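Local coordinates for protein transcriptional regulator (Rhodococcus sp., PDB 2O0Y) that probably binds DNA and regulates transcription, as a member of the IclR family with a helix-turn-helix domain and a C-terminal GAF-like domain, at residues A94-V99 and I254-L259. Sequence-based numbering, arbitrary orientation.
Sequences APPEEV and IGLPGL
Pro-96 and Pro-257 point their rings at each other tip to tip, with Pro-96 CG 3.9 Å from Pro-257 CD. Pro-96 CG also sits 3.6 Å from Gly-255 O. That oxygen is buried here and has no partner in the model. Replacing Pro-96 by an alanine would probably open a gap beside this carbonyl and leave the Pro-257 ring without its mate. Pro-96 is also the N-cap residue of helix 97-110. In the first turn of that helix Val-99 meets Ile-254, the last residue of helix 237-254. Their side chains run alongside in opposing directions, and Val-99 CG2 meets Ile-254 CG2 at 3.7 Å. Val-99 CG1 lies anti to the backbone N (chi1 160°) and touches Leu-256 CD2 at 4.1 Å; these two side chains cross at about a right angle. On the exposed side, the Glu-98 and Ile-254 side chains cross at a slant, with Glu-98 CB and OE1 both near Ile-254 CD1. A water donates to Ala-94 O (2.8 Å) and to Pro-257 O (3.0 Å), bridging the two backbones. Pro-257 O also accepts from Trp-93 NE1. The contact thus joins the start of helix 97-110 to the C-terminal tail. Val-99 and Leu-256 both pack on Ile-251 of helix 237-254, while Leu-259 rests on Leu-116 and Ile-118 of strand 113-120.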
ATOM      1  N   ALA B  94      -6.408  12.791   3.834  1.00 27.94           N
ATOM      2  CA  ALA B  94      -6.550  13.804   4.877  1.00 27.83           C
ATOM      3  C   ALA B  94      -7.726  13.397   5.706  1.00 28.96           C
ATOM      4  O   ALA B  94      -8.609  12.737   5.178  1.00 30.11           O
ATOM      5  CB  ALA B  94      -6.827  15.153   4.259  1.00 29.51           C
ATOM      6  N   PRO B  95      -7.771  13.771   7.019  1.00 28.33           N
ATOM      7  CA  PRO B  95      -8.998  13.488   7.792  1.00 28.15           C
ATOM      8  C   PRO B  95     -10.187  14.278   7.244  1.00 28.58           C
ATOM      9  O   PRO B  95      -9.974  15.264   6.539  1.00 28.32           O
ATOM     10  CB  PRO B  95      -8.655  13.958   9.225  1.00 28.43           C
ATOM     11  CG  PRO B  95      -7.119  14.241   9.213  1.00 28.80           C
ATOM     12  CD  PRO B  95      -6.741  14.495   7.802  1.00 28.46           C
ATOM     13  N   PRO B  96     -11.430  13.884   7.588  1.00 28.90           N
ATOM     14  CA  PRO B  96     -12.516  14.782   7.215  1.00 29.59           C
ATOM     15  C   PRO B  96     -12.232  16.202   7.745  1.00 30.48           C
ATOM     16  O   PRO B  96     -11.631  16.358   8.825  1.00 29.03           O
ATOM     17  CB  PRO B  96     -13.712  14.167   7.925  1.00 29.62           C
ATOM     18  CG  PRO B  96     -13.418  12.736   8.017  1.00 29.25           C
ATOM     19  CD  PRO B  96     -11.937  12.688   8.298  1.00 29.70           C
ATOM     20  N   GLU B  97     -12.612  17.230   6.987  1.00 29.93           N
ATOM     21  CA  GLU B  97     -12.337  18.599   7.390  1.00 30.69           C
ATOM     22  C   GLU B  97     -12.952  18.901   8.777  1.00 30.36           C
ATOM     23  O   GLU B  97     -12.365  19.651   9.565  1.00 31.44           O
ATOM     24  CB  GLU B  97     -12.717  19.595   6.250  1.00 31.87           C
ATOM     25  CG  GLU B  97     -13.914  20.447   6.478  1.00 32.08           C
ATOM     26  CD  GLU B  97     -14.260  21.322   5.233  1.00 33.20           C
ATOM     27  N   GLU B  98     -14.085  18.280   9.111  1.00 29.54           N
ATOM     28  CA  GLU B  98     -14.671  18.416  10.470  1.00 29.22           C
ATOM     29  C   GLU B  98     -13.815  17.804  11.558  1.00 28.62           C
ATOM     30  O   GLU B  98     -13.862  18.251  12.694  1.00 27.32           O
ATOM     31  CB  GLU B  98     -16.040  17.752  10.568  1.00 30.53           C
ATOM     32  CG  GLU B  98     -17.170  18.552   9.946  1.00 35.32           C
ATOM     33  CD  GLU B  98     -18.550  17.964  10.275  1.00 41.39           C
ATOM     34  OE1 GLU B  98     -18.614  16.750  10.658  1.00 44.09           O
ATOM     35  OE2 GLU B  98     -19.560  18.719  10.125  1.00 46.69           O
ATOM     36  N   VAL B  99     -13.064  16.757  11.224  1.00 27.03           N
ATOM     37  CA  VAL B  99     -12.097  16.199  12.178  1.00 26.57           C
ATOM     38  C   VAL B  99     -10.905  17.169  12.343  1.00 27.19           C
ATOM     39  O   VAL B  99     -10.427  17.417  13.448  1.00 27.93           O
ATOM     40  CB  VAL B  99     -11.625  14.829  11.687  1.00 26.87           C
ATOM     41  CG1 VAL B  99     -10.274  14.415  12.351  1.00 22.93           C
ATOM     42  CG2 VAL B  99     -12.786  13.756  11.860  1.00 24.75           C
ATOM     43  N   ILE B 254     -17.581  10.797  14.063  1.00 28.03           N
ATOM     44  CA  ILE B 254     -17.531  11.218  12.652  1.00 28.89           C
ATOM     45  C   ILE B 254     -16.936  10.098  11.795  1.00 29.37           C
ATOM     46  O   ILE B 254     -17.474   9.761  10.740  1.00 28.95           O
ATOM     47  CB  ILE B 254     -16.670  12.521  12.504  1.00 29.30           C
ATOM     48  CG1 ILE B 254     -17.437  13.715  13.060  1.00 29.24           C
ATOM     49  CG2 ILE B 254     -16.304  12.825  11.046  1.00 30.45           C
ATOM     50  CD1 ILE B 254     -16.548  14.897  13.413  1.00 28.28           C
ATOM     51  N   GLY B 255     -15.782   9.572  12.208  1.00 28.89           N
ATOM     52  CA  GLY B 255     -15.204   8.443  11.519  1.00 29.92           C
ATOM     53  C   GLY B 255     -13.995   8.874  10.721  1.00 31.32           C
ATOM     54  O   GLY B 255     -13.888  10.054  10.366  1.00 32.10           O
ATOM     55  N   LEU B 256     -13.089   7.933  10.431  1.00 29.42           N
ATOM     56  CA  LEU B 256     -11.849   8.274   9.744  1.00 28.76           C
ATOM     57  C   LEU B 256     -11.710   7.413   8.496  1.00 29.84           C
ATOM     58  O   LEU B 256     -10.972   6.449   8.516  1.00 28.76           O
ATOM     59  CB  LEU B 256     -10.658   8.068  10.665  1.00 28.65           C
ATOM     60  CG  LEU B 256     -10.537   9.075  11.837  1.00 27.14           C
ATOM     61  CD1 LEU B 256      -9.557   8.555  12.850  1.00 28.97           C
ATOM     62  CD2 LEU B 256     -10.071  10.451  11.312  1.00 28.77           C
ATOM     63  N   PRO B 257     -12.437   7.770   7.424  1.00 30.97           N
ATOM     64  CA  PRO B 257     -12.392   7.008   6.170  1.00 32.47           C
ATOM     65  C   PRO B 257     -10.946   6.867   5.705  1.00 33.92           C
ATOM     66  O   PRO B 257     -10.206   7.849   5.666  1.00 35.37           O
ATOM     67  CB  PRO B 257     -13.195   7.891   5.219  1.00 32.00           C
ATOM     68  CG  PRO B 257     -14.188   8.589   6.125  1.00 32.49           C
ATOM     69  CD  PRO B 257     -13.339   8.941   7.308  1.00 30.44           C
ATOM     70  N   GLY B 258     -10.510   5.669   5.386  1.00 35.10           N
ATOM     71  CA  GLY B 258      -9.097   5.521   5.000  1.00 36.33           C
ATOM     72  C   GLY B 258      -8.257   4.886   6.072  1.00 37.76           C
ATOM     73  O   GLY B 258      -7.275   4.236   5.773  1.00 36.76           O
ATOM     74  N   LEU B 259      -8.659   5.101   7.328  1.00 38.12           N
ATOM     75  CA  LEU B 259      -8.096   4.473   8.517  1.00 40.83           C
ATOM     76  C   LEU B 259      -9.197   3.614   9.113  1.00 43.46           C
ATOM     77  O   LEU B 259      -8.936   2.497   9.505  1.00 45.12           O
ATOM     78  CB  LEU B 259      -7.703   5.524   9.587  1.00 38.60           C
ATOM     79  CG  LEU B 259      -6.919   6.772   9.188  1.00 36.61           C
ATOM     80  CD1 LEU B 259      -6.515   7.585  10.391  1.00 33.69           C
ATOM     81  CD2 LEU B 259      -5.676   6.370   8.411  1.00 34.51           C
TER
HETATM   82  O   HOH W   1     -10.580  10.777   5.674  1.00 34.90           O